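Local coordinates for protein beta-N-acetylhexosaminidase (Beutenbergia cavernae, PDB 5BU9) that probably hydrolyses terminal non-reducing N-acetyl-D-hexosamine residues in N-acetyl-beta-D-hexosaminides, as a member of glycosyl hydrolase family 3, at residues D30-S35 with D66-G71; E8-Q13 with D328-V333; A22-V27 with V57-A62; W279-R284 with A305-A310. One frame throughout, in Å; residues are numbered along the deposited sequence.

Interaction 1 of 4, residues D30-S35 with D66-G71; sequences DAITAS and DEATGG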
# COMPACT_ATOMS: atom_id res chain seq x y z
N ASP A 30 -19.05 8.44 3.36
CA ASP A 30 -20.08 7.46 3.08
C ASP A 30 -19.51 6.04 3.01
O ASP A 30 -20.17 5.10 3.44
CB ASP A 30 -20.79 7.74 1.75
CG ASP A 30 -21.62 9.06 1.77
OD1 ASP A 30 -21.97 9.56 2.87
OD2 ASP A 30 -21.90 9.58 0.66
N ALA A 31 -18.33 5.88 2.44
CA ALA A 31 -17.72 4.54 2.31
C ALA A 31 -17.53 3.95 3.70
O ALA A 31 -17.85 2.79 3.90
CB ALA A 31 -16.41 4.60 1.57
N ILE A 32 -17.06 4.76 4.66
CA ILE A 32 -16.94 4.34 6.04
C ILE A 32 -18.30 4.06 6.71
O ILE A 32 -18.49 3.03 7.34
CB ILE A 32 -16.19 5.37 6.88
CG1 ILE A 32 -14.80 5.62 6.34
CG2 ILE A 32 -16.09 4.91 8.31
CD1 ILE A 32 -14.12 6.77 7.05
N THR A 33 -19.24 5.00 6.61
CA THR A 33 -20.50 4.89 7.35
C THR A 33 -21.46 3.90 6.71
O THR A 33 -22.04 3.08 7.39
CB THR A 33 -21.21 6.25 7.46
OG1 THR A 33 -20.31 7.21 8.00
CG2 THR A 33 -22.42 6.16 8.41
N ALA A 34 -21.62 3.96 5.39
CA ALA A 34 -22.62 3.11 4.74
C ALA A 34 -22.04 1.80 4.25
O ALA A 34 -22.75 0.80 4.22
CB ALA A 34 -23.27 3.86 3.59
N SER A 35 -20.76 1.78 3.88
CA SER A 35 -20.16 0.53 3.39
C SER A 35 -19.18 -0.11 4.41
O SER A 35 -18.56 -1.13 4.12
CB SER A 35 -19.45 0.78 2.05
OG SER A 35 -20.39 1.01 1.02
N ASP A 66 -19.60 2.19 16.33
CA ASP A 66 -19.80 0.77 16.45
C ASP A 66 -20.56 0.20 15.23
O ASP A 66 -20.23 -0.87 14.70
CB ASP A 66 -20.56 0.44 17.75
CG ASP A 66 -20.52 -1.06 18.06
OD1 ASP A 66 -19.45 -1.54 18.51
OD2 ASP A 66 -21.53 -1.76 17.81
N GLU A 67 -21.57 0.93 14.78
CA GLU A 67 -22.30 0.57 13.58
C GLU A 67 -21.46 0.65 12.31
O GLU A 67 -21.64 -0.14 11.40
CB GLU A 67 -23.53 1.47 13.46
CG GLU A 67 -24.42 1.12 12.29
CD GLU A 67 -25.80 1.68 12.47
OE1 GLU A 67 -26.07 2.17 13.59
OE2 GLU A 67 -26.60 1.63 11.51
N ALA A 68 -20.52 1.59 12.24
CA ALA A 68 -19.69 1.71 11.05
C ALA A 68 -18.63 0.61 10.95
O ALA A 68 -18.58 -0.13 9.98
CB ALA A 68 -19.03 3.07 11.01
N THR A 69 -17.77 0.50 11.96
CA THR A 69 -16.61 -0.39 11.88
C THR A 69 -16.46 -1.23 13.15
O THR A 69 -15.35 -1.71 13.45
CB THR A 69 -15.31 0.41 11.67
OG1 THR A 69 -15.10 1.27 12.80
CG2 THR A 69 -15.41 1.28 10.45
N GLY A 70 -17.54 -1.38 13.91
CA GLY A 70 -17.46 -2.09 15.19
C GLY A 70 -16.50 -1.42 16.16
O GLY A 70 -15.94 -2.08 17.06
N GLY A 71 -16.31 -0.11 15.98
CA GLY A 71 -15.40 0.66 16.81
C GLY A 71 -13.93 0.50 16.44
O GLY A 71 -13.07 1.12 17.05

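Interaction 2 of 4, residues E8-Q13 with D328-V333; sequences EQRVGQ and DAARRV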
# COMPACT_ATOMS: atom_id res chain seq x y z
N GLU A 8 -20.40 -7.78 7.06
CA GLU A 8 -20.26 -6.52 6.32
C GLU A 8 -19.06 -5.73 6.85
O GLU A 8 -18.25 -5.22 6.08
CB GLU A 8 -21.54 -5.66 6.41
CG GLU A 8 -22.72 -6.14 5.57
CD GLU A 8 -23.43 -7.36 6.16
OE1 GLU A 8 -24.27 -7.94 5.43
OE2 GLU A 8 -23.16 -7.76 7.33
N GLN A 9 -18.96 -5.66 8.17
CA GLN A 9 -17.88 -4.92 8.80
C GLN A 9 -16.52 -5.59 8.57
O GLN A 9 -15.52 -4.89 8.41
CB GLN A 9 -18.17 -4.76 10.29
CG GLN A 9 -19.30 -3.79 10.58
CD GLN A 9 -19.77 -3.91 12.00
OE1 GLN A 9 -19.58 -4.94 12.62
NE2 GLN A 9 -20.39 -2.85 12.53
N ARG A 10 -16.47 -6.93 8.52
CA ARG A 10 -15.19 -7.60 8.27
C ARG A 10 -14.72 -7.35 6.83
O ARG A 10 -13.56 -6.99 6.61
CB ARG A 10 -15.30 -9.11 8.54
CG ARG A 10 -15.57 -9.44 10.00
CD ARG A 10 -15.30 -10.91 10.36
NE ARG A 10 -16.06 -11.88 9.57
CZ ARG A 10 -17.31 -12.29 9.84
NH1 ARG A 10 -17.99 -11.81 10.87
NH2 ARG A 10 -17.90 -13.19 9.07
N VAL A 11 -15.63 -7.49 5.87
CA VAL A 11 -15.33 -7.12 4.50
C VAL A 11 -14.84 -5.66 4.46
O VAL A 11 -13.82 -5.36 3.83
CB VAL A 11 -16.54 -7.31 3.61
CG1 VAL A 11 -16.26 -6.71 2.25
CG2 VAL A 11 -16.84 -8.77 3.46
N GLY A 12 -15.54 -4.78 5.16
CA GLY A 12 -15.18 -3.38 5.20
C GLY A 12 -13.75 -3.18 5.62
O GLY A 12 -13.06 -2.30 5.11
N GLN A 13 -13.25 -4.02 6.52
CA GLN A 13 -11.84 -3.90 6.92
C GLN A 13 -10.82 -4.20 5.82
O GLN A 13 -9.64 -3.86 5.98
CB GLN A 13 -11.56 -4.82 8.11
CG GLN A 13 -12.32 -4.45 9.31
CD GLN A 13 -11.85 -3.14 9.88
OE1 GLN A 13 -10.65 -2.94 10.10
NE2 GLN A 13 -12.79 -2.22 10.11
N ASP A 328 -10.00 -14.81 7.09
CA ASP A 328 -8.57 -14.83 7.40
C ASP A 328 -7.94 -13.45 7.18
O ASP A 328 -7.04 -13.00 7.91
CB ASP A 328 -7.83 -15.85 6.52
CG ASP A 328 -8.11 -17.30 6.91
OD1 ASP A 328 -8.77 -17.54 7.94
OD2 ASP A 328 -7.66 -18.20 6.17
N ALA A 329 -8.38 -12.82 6.10
CA ALA A 329 -7.87 -11.52 5.73
C ALA A 329 -8.23 -10.49 6.82
O ALA A 329 -7.37 -9.74 7.27
CB ALA A 329 -8.45 -11.10 4.37
N ALA A 330 -9.48 -10.50 7.27
CA ALA A 330 -9.94 -9.54 8.27
C ALA A 330 -9.18 -9.73 9.57
O ALA A 330 -8.86 -8.77 10.26
CB ALA A 330 -11.42 -9.66 8.50
N ARG A 331 -8.83 -10.99 9.87
CA ARG A 331 -8.08 -11.28 11.09
C ARG A 331 -6.68 -10.67 11.01
O ARG A 331 -6.19 -10.17 12.01
CB ARG A 331 -8.01 -12.80 11.34
CG ARG A 331 -8.30 -13.23 12.74
CD ARG A 331 -8.37 -14.76 12.90
NE ARG A 331 -9.57 -15.30 12.27
CZ ARG A 331 -9.57 -16.14 11.25
NH1 ARG A 331 -8.40 -16.57 10.76
NH2 ARG A 331 -10.73 -16.58 10.74
N ARG A 332 -6.02 -10.69 9.83
CA ARG A 332 -4.70 -10.06 9.70
C ARG A 332 -4.80 -8.57 9.87
O ARG A 332 -3.93 -7.94 10.49
CB ARG A 332 -4.04 -10.34 8.35
CG ARG A 332 -3.82 -11.84 8.13
CD ARG A 332 -3.12 -12.16 6.84
NE ARG A 332 -3.26 -13.57 6.55
CZ ARG A 332 -4.04 -14.08 5.60
NH1 ARG A 332 -4.73 -13.28 4.80
NH2 ARG A 332 -4.10 -15.40 5.44
N VAL A 333 -5.86 -8.00 9.31
CA VAL A 333 -6.04 -6.57 9.39
C VAL A 333 -6.32 -6.14 10.84
O VAL A 333 -5.68 -5.21 11.33
CB VAL A 333 -7.14 -6.11 8.46
CG1 VAL A 333 -7.43 -4.62 8.69
CG2 VAL A 333 -6.73 -6.40 7.00

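Interaction 3 of 4, residues A22-V27 with V57-A62; sequences ATAEQV and VEQLTA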
# COMPACT_ATOMS: atom_id res chain seq x y z
N ALA A 22 -6.79 17.26 1.12
CA ALA A 22 -7.15 18.53 1.70
C ALA A 22 -8.60 18.56 2.15
O ALA A 22 -9.06 19.55 2.71
CB ALA A 22 -6.88 19.65 0.71
N THR A 23 -9.33 17.47 1.91
CA THR A 23 -10.75 17.46 2.27
C THR A 23 -11.22 16.09 2.63
O THR A 23 -10.94 15.14 1.92
CB THR A 23 -11.67 17.93 1.11
OG1 THR A 23 -11.22 19.18 0.61
CG2 THR A 23 -13.12 18.07 1.61
N ALA A 24 -11.96 15.99 3.73
CA ALA A 24 -12.70 14.77 4.03
C ALA A 24 -13.89 14.68 3.07
O ALA A 24 -14.96 15.19 3.36
CB ALA A 24 -13.16 14.74 5.46
N GLU A 25 -13.70 14.01 1.94
CA GLU A 25 -14.70 13.94 0.90
C GLU A 25 -15.91 13.12 1.34
O GLU A 25 -15.77 12.10 2.01
CB GLU A 25 -14.08 13.35 -0.37
CG GLU A 25 -13.07 14.28 -1.07
CD GLU A 25 -12.72 13.81 -2.48
OE1 GLU A 25 -11.76 13.02 -2.61
OE2 GLU A 25 -13.43 14.20 -3.43
N GLN A 26 -17.10 13.56 0.94
CA GLN A 26 -18.34 12.88 1.31
C GLN A 26 -18.36 11.42 0.84
O GLN A 26 -18.83 10.55 1.58
CB GLN A 26 -19.55 13.66 0.77
CG GLN A 26 -20.92 13.17 1.31
CD GLN A 26 -20.99 13.21 2.83
OE1 GLN A 26 -20.62 14.20 3.45
NE2 GLN A 26 -21.46 12.12 3.44
N VAL A 27 -17.81 11.13 -0.34
CA VAL A 27 -17.75 9.74 -0.86
C VAL A 27 -16.99 8.81 0.10
O VAL A 27 -17.37 7.65 0.31
CB VAL A 27 -17.11 9.68 -2.31
CG1 VAL A 27 -15.68 10.24 -2.33
CG2 VAL A 27 -17.14 8.23 -2.87
N VAL A 57 -8.20 14.40 8.87
CA VAL A 57 -8.19 13.09 9.45
C VAL A 57 -9.21 13.00 10.59
O VAL A 57 -9.93 12.00 10.71
CB VAL A 57 -6.80 12.73 9.92
CG1 VAL A 57 -6.82 11.37 10.67
CG2 VAL A 57 -5.87 12.67 8.72
N GLU A 58 -9.30 14.05 11.40
CA GLU A 58 -10.25 14.05 12.51
C GLU A 58 -11.68 13.80 12.01
O GLU A 58 -12.43 13.06 12.64
CB GLU A 58 -10.15 15.38 13.31
CG GLU A 58 -11.48 16.06 13.70
CD GLU A 58 -12.34 15.26 14.69
OE1 GLU A 58 -11.84 14.27 15.29
OE2 GLU A 58 -13.54 15.61 14.86
N GLN A 59 -12.06 14.39 10.88
CA GLN A 59 -13.39 14.17 10.31
C GLN A 59 -13.62 12.72 9.89
O GLN A 59 -14.73 12.19 9.99
CB GLN A 59 -13.61 15.06 9.10
CG GLN A 59 -13.45 16.54 9.35
CD GLN A 59 -13.80 17.34 8.11
OE1 GLN A 59 -14.93 17.26 7.59
NE2 GLN A 59 -12.84 18.12 7.61
N LEU A 60 -12.55 12.10 9.39
CA LEU A 60 -12.62 10.73 8.92
C LEU A 60 -12.73 9.82 10.14
O LEU A 60 -13.54 8.91 10.16
CB LEU A 60 -11.41 10.37 8.05
CG LEU A 60 -11.18 11.22 6.77
CD1 LEU A 60 -9.84 10.91 6.11
CD2 LEU A 60 -12.28 10.96 5.78
N THR A 61 -11.91 10.06 11.17
CA THR A 61 -11.90 9.14 12.29
C THR A 61 -13.19 9.32 13.08
O THR A 61 -13.62 8.42 13.78
CB THR A 61 -10.66 9.32 13.21
OG1 THR A 61 -10.56 10.68 13.64
CG2 THR A 61 -9.38 8.95 12.48
N ALA A 62 -13.82 10.48 12.92
CA ALA A 62 -15.08 10.73 13.62
C ALA A 62 -16.21 9.86 13.04
O ALA A 62 -17.27 9.75 13.63
CB ALA A 62 -15.45 12.20 13.53
O HOH W 1 -12.74 18.45 4.99

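Interaction 4 of 4, residues W279-R284 with A305-A310; sequences WSPADR and AAEMVA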
# COMPACT_ATOMS: atom_id res chain seq x y z
N TRP A 279 -10.86 -5.62 -16.02
CA TRP A 279 -11.73 -6.29 -15.05
C TRP A 279 -12.69 -5.31 -14.42
O TRP A 279 -12.33 -4.16 -14.19
CB TRP A 279 -10.89 -6.95 -13.94
CG TRP A 279 -10.04 -8.08 -14.45
CD1 TRP A 279 -10.38 -9.43 -14.49
CD2 TRP A 279 -8.70 -8.00 -14.96
NE1 TRP A 279 -9.34 -10.16 -15.01
CE2 TRP A 279 -8.30 -9.31 -15.31
CE3 TRP A 279 -7.81 -6.93 -15.18
CZ2 TRP A 279 -7.05 -9.59 -15.85
CZ3 TRP A 279 -6.54 -7.22 -15.72
CH2 TRP A 279 -6.18 -8.54 -16.05
N SER A 280 -13.91 -5.76 -14.13
CA SER A 280 -14.85 -4.92 -13.42
C SER A 280 -14.26 -4.56 -12.05
O SER A 280 -13.41 -5.27 -11.50
CB SER A 280 -16.19 -5.67 -13.25
OG SER A 280 -16.06 -6.60 -12.20
N PRO A 281 -14.73 -3.45 -11.46
CA PRO A 281 -14.25 -3.14 -10.10
C PRO A 281 -14.50 -4.28 -9.12
O PRO A 281 -13.65 -4.55 -8.28
CB PRO A 281 -15.09 -1.92 -9.72
CG PRO A 281 -15.36 -1.24 -11.10
CD PRO A 281 -15.57 -2.38 -12.04
N ALA A 282 -15.65 -4.93 -9.21
CA ALA A 282 -15.98 -6.06 -8.35
C ALA A 282 -14.95 -7.18 -8.52
O ALA A 282 -14.40 -7.68 -7.54
CB ALA A 282 -17.38 -6.55 -8.67
N ASP A 283 -14.63 -7.53 -9.77
CA ASP A 283 -13.62 -8.60 -9.99
C ASP A 283 -12.22 -8.22 -9.52
O ASP A 283 -11.48 -9.09 -9.05
CB ASP A 283 -13.55 -9.02 -11.46
CG ASP A 283 -14.76 -9.84 -11.88
OD1 ASP A 283 -15.56 -10.21 -10.99
OD2 ASP A 283 -14.91 -10.10 -13.10
N ARG A 284 -11.85 -6.95 -9.63
CA ARG A 284 -10.54 -6.55 -9.10
C ARG A 284 -10.43 -6.90 -7.62
O ARG A 284 -9.40 -7.44 -7.15
CB ARG A 284 -10.29 -5.05 -9.29
CG ARG A 284 -10.30 -4.62 -10.72
CD ARG A 284 -10.25 -3.13 -10.84
NE ARG A 284 -10.99 -2.76 -12.04
CZ ARG A 284 -11.44 -1.54 -12.29
NH1 ARG A 284 -11.19 -0.52 -11.46
NH2 ARG A 284 -12.14 -1.35 -13.39
N ALA A 305 -15.68 2.31 -4.73
CA ALA A 305 -15.47 1.50 -3.54
C ALA A 305 -16.78 0.82 -3.10
O ALA A 305 -16.77 -0.35 -2.74
CB ALA A 305 -14.91 2.35 -2.41
N ALA A 306 -17.89 1.54 -3.11
CA ALA A 306 -19.17 1.01 -2.61
C ALA A 306 -19.55 -0.27 -3.32
O ALA A 306 -19.88 -1.27 -2.67
CB ALA A 306 -20.32 2.07 -2.77
N GLU A 307 -19.53 -0.26 -4.66
CA GLU A 307 -19.95 -1.46 -5.39
C GLU A 307 -18.94 -2.63 -5.24
O GLU A 307 -19.33 -3.79 -5.35
CB GLU A 307 -20.16 -1.13 -6.86
CG GLU A 307 -18.87 -1.15 -7.68
CD GLU A 307 -19.00 -0.35 -8.96
OE1 GLU A 307 -18.79 -0.91 -10.06
OE2 GLU A 307 -19.34 0.85 -8.83
N MSE A 308 -17.66 -2.33 -4.98
CA MSE A 308 -16.68 -3.39 -4.78
C MSE A 308 -16.93 -4.06 -3.45
O MSE A 308 -16.89 -5.29 -3.33
CB MSE A 308 -15.25 -2.84 -4.81
CG MSE A 308 -14.88 -2.31 -6.17
SE MSE A 308 -13.21 -1.27 -6.16
CE MSE A 308 -11.99 -2.66 -5.77
N VAL A 309 -17.17 -3.25 -2.44
CA VAL A 309 -17.49 -3.78 -1.11
C VAL A 309 -18.72 -4.67 -1.23
O VAL A 309 -18.72 -5.78 -0.69
CB VAL A 309 -17.71 -2.65 -0.08
CG1 VAL A 309 -18.33 -3.20 1.19
CG2 VAL A 309 -16.37 -1.97 0.23
N ALA A 310 -19.74 -4.20 -1.95
CA ALA A 310 -21.00 -4.96 -2.00
C ALA A 310 -20.79 -6.29 -2.69
O ALA A 310 -21.36 -7.30 -2.30
CB ALA A 310 -22.08 -4.17 -2.72
O HOH W 2 -18.26 -3.76 -10.34

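Interaction 1 of 4, residues D30-S35 with D66-G71
Ala68 lays its methyl group against the backbone of Ile32 and Thr33, where the short helix 66-69 meets the last turns of helix 26-35. Both helices belong to the outer layer of the TIM-barrel domain of family 3 glycoside hydrolases. Helix 26-35 links the parallel strands 15-20 and 39-43 in a beta-alpha-beta crossover. Helix 66-69 comes in the next connection, before strand 75-82.

The contact across the segments is mainly van der Waals. Ala68 CB points at the other helix and stops 3.7 Å from Ile32 O. The same methyl lies 4.3 Å from Thr33 CA. The backbones can therefore come close, with 4.9 Å between Thr33 CA and Ala68 CA. Ile32 adds its short branch. Its chi1 of -59° sets CG1 beside the backbone N and leaves CG2 to face the other helix, 4.4 Å from Ala68 CB.

No hydrogen bond joins the two segments directly; the polar partners lie outside them or within one helix. Thr33 OG1 bonds to Leu29 O within its own helix. His36, the next residue after the 30-35 segment, uses ND1 to bond Ala68 O and links the chain there to helix 66-69.

Thr69 splits its two branches: OG1 bonds to Val72 O, and CG2 meets Ile32 CG2 at 4.3 Å.

Interaction 2 of 4, residues E8-Q13 with D328-V333
Arg10 reaches across to the other helix with a salt bridge from NE to Asp327 OD1, one residue before the 328-333 segment, while the base of its side chain packs on Ala330. The contact joins the two ends of a TIM-barrel chain. Helix 7-12 precedes strand 15-20, and helix 320-336 is the last helix of the chain.

Ala330 sits opposite Arg10. Its methyl CB lies 3.9 Å from Arg10 CB and equally far from Arg10 O, so only the base of the arginine touches it. The Asp327 bridge adds a charged tie beside this van der Waals contact. A second salt bridge lies on the same helix, from Arg331 NH1 to Asp328 OD1 at 3.0 Å. There the nitrogen meets OD1 from 37° out of the carboxylate plane.

One helical turn further on, Val333 meets Gln13. The glutamine chain bends at chi2 (-68°), which folds its amide back toward the valine. Gln13 OE1 accepts a hydrogen bond from Lys337 NZ and also rests 3.9 Å from Val333 CG1. The tightest point is at the backbone, where Val333 CG1 comes within 3.6 Å of Gln13 O.

Interaction 3 of 4, residues A22-V27 with V57-A62
Ala24 and Gln59 meet through their CB atoms, 3.7 Å apart. They join the loop before helix 26-35 to the last turns of helix 50-61.

The van der Waals part centres on the Ala24 methyl. In Gln59, CG lies beside the backbone N (chi1 -57°) and the chain runs extended beyond it, with the amide plane turned to the alanine. The methyl lies over the flat of that amide, with Ala24 CB 3.8 Å from Gln59 CD and 3.7 Å from Gln59 OE1. Leu60 makes the apolar contact. It reaches the same methyl with one branch, placing CD2 3.9 Å from Ala24 CB. One small group is thus held between a buried leucine and an exposed glutamine.

The polar part across the segments is water-mediated. A single water accepts from Ala24 N at 2.9 Å and from Gln59 NE2 at a short 2.6 Å. It satisfies a loop N-H that no direct bond across the contact serves, and it probably helps to set the turn of the Gln59 amide.

Thr19 OG1, near the end of strand 15-20, bonds to both Thr23 O and Glu25 N. Glu25, at the N-cap position of helix 26-35, bonds through OE1 to Asp20 N.

In the TIM barrel this contact sets one helix of the outer layer beside the start of the one before it. Leu60 also packs against Thr28 and Leu29 of helix 26-35, Val40 and Leu42 of strand 39-43, and Leu74.

Interaction 4 of 4, residues W279-R284 with A305-A310
Pro281 and Met308 form the tight side of this contact. Met308 is present as selenomethionine. Its CG lies 3.3 Å from Pro281 O and 3.6 Å from Pro281 CB, so it touches both the backbone and the ring. The chain then bends at chi3 (68°), which curls the terminal CE back to 3.6 Å from the same Pro281 O. Beyond the proline, Met308 is buried against Ala285 and against Phe15, Val296 and Val298 of the inner strands.

These are successive helices of the TIM-barrel wall. Helix 281-291 leads into strand 296-298, and helix 305-318 leaves it. The start of helix 281-291 is well tied. Ser280 is its N-cap, and its OG accepts from Asp283 N with an N-H...O angle of 167°. Arg284 turns back and grips Trp279 O side-on with NE and NH2, each 2.9 Å from that oxygen, which lies in the guanidinium plane. Arg284 NH1 bonds to Val270 O, so the arginine also anchors a neighbouring loop.

The looser side is at Glu307, which is exposed. Glu307 passes the proline ring at a slant and touches it with OE1, 3.6 Å from Pro281 CG. No direct hydrogen bond crosses here. A water bridges the helices instead, donating to Glu307 OE1 at 2.9 Å and accepting from Ala282 N at 3.1 Å.

All four interactions join parts of the helical layer around one TIM-barrel domain. Interaction 2 closes the longest loop of chain, with the other three nested inside it. Interactions 1 and 2 have centres 13 Å apart and meet through a probable hydrogen bond, Gln9 NE2 to Glu67 O, 3.2 Å. Interactions 1 and 3 share helix 26-35. They touch where Ile32 CD1 lies 3.8 Å from Leu60 O. Val309 of interaction 4 reaches two others: its CG1 is 3.6 Å from Ser35 O of interaction 1, and its O is 3.9 Å from Val11 CG1 of interaction 2. Interactions 3 and 4 do not touch, their nearest atoms being about 6 Å apart.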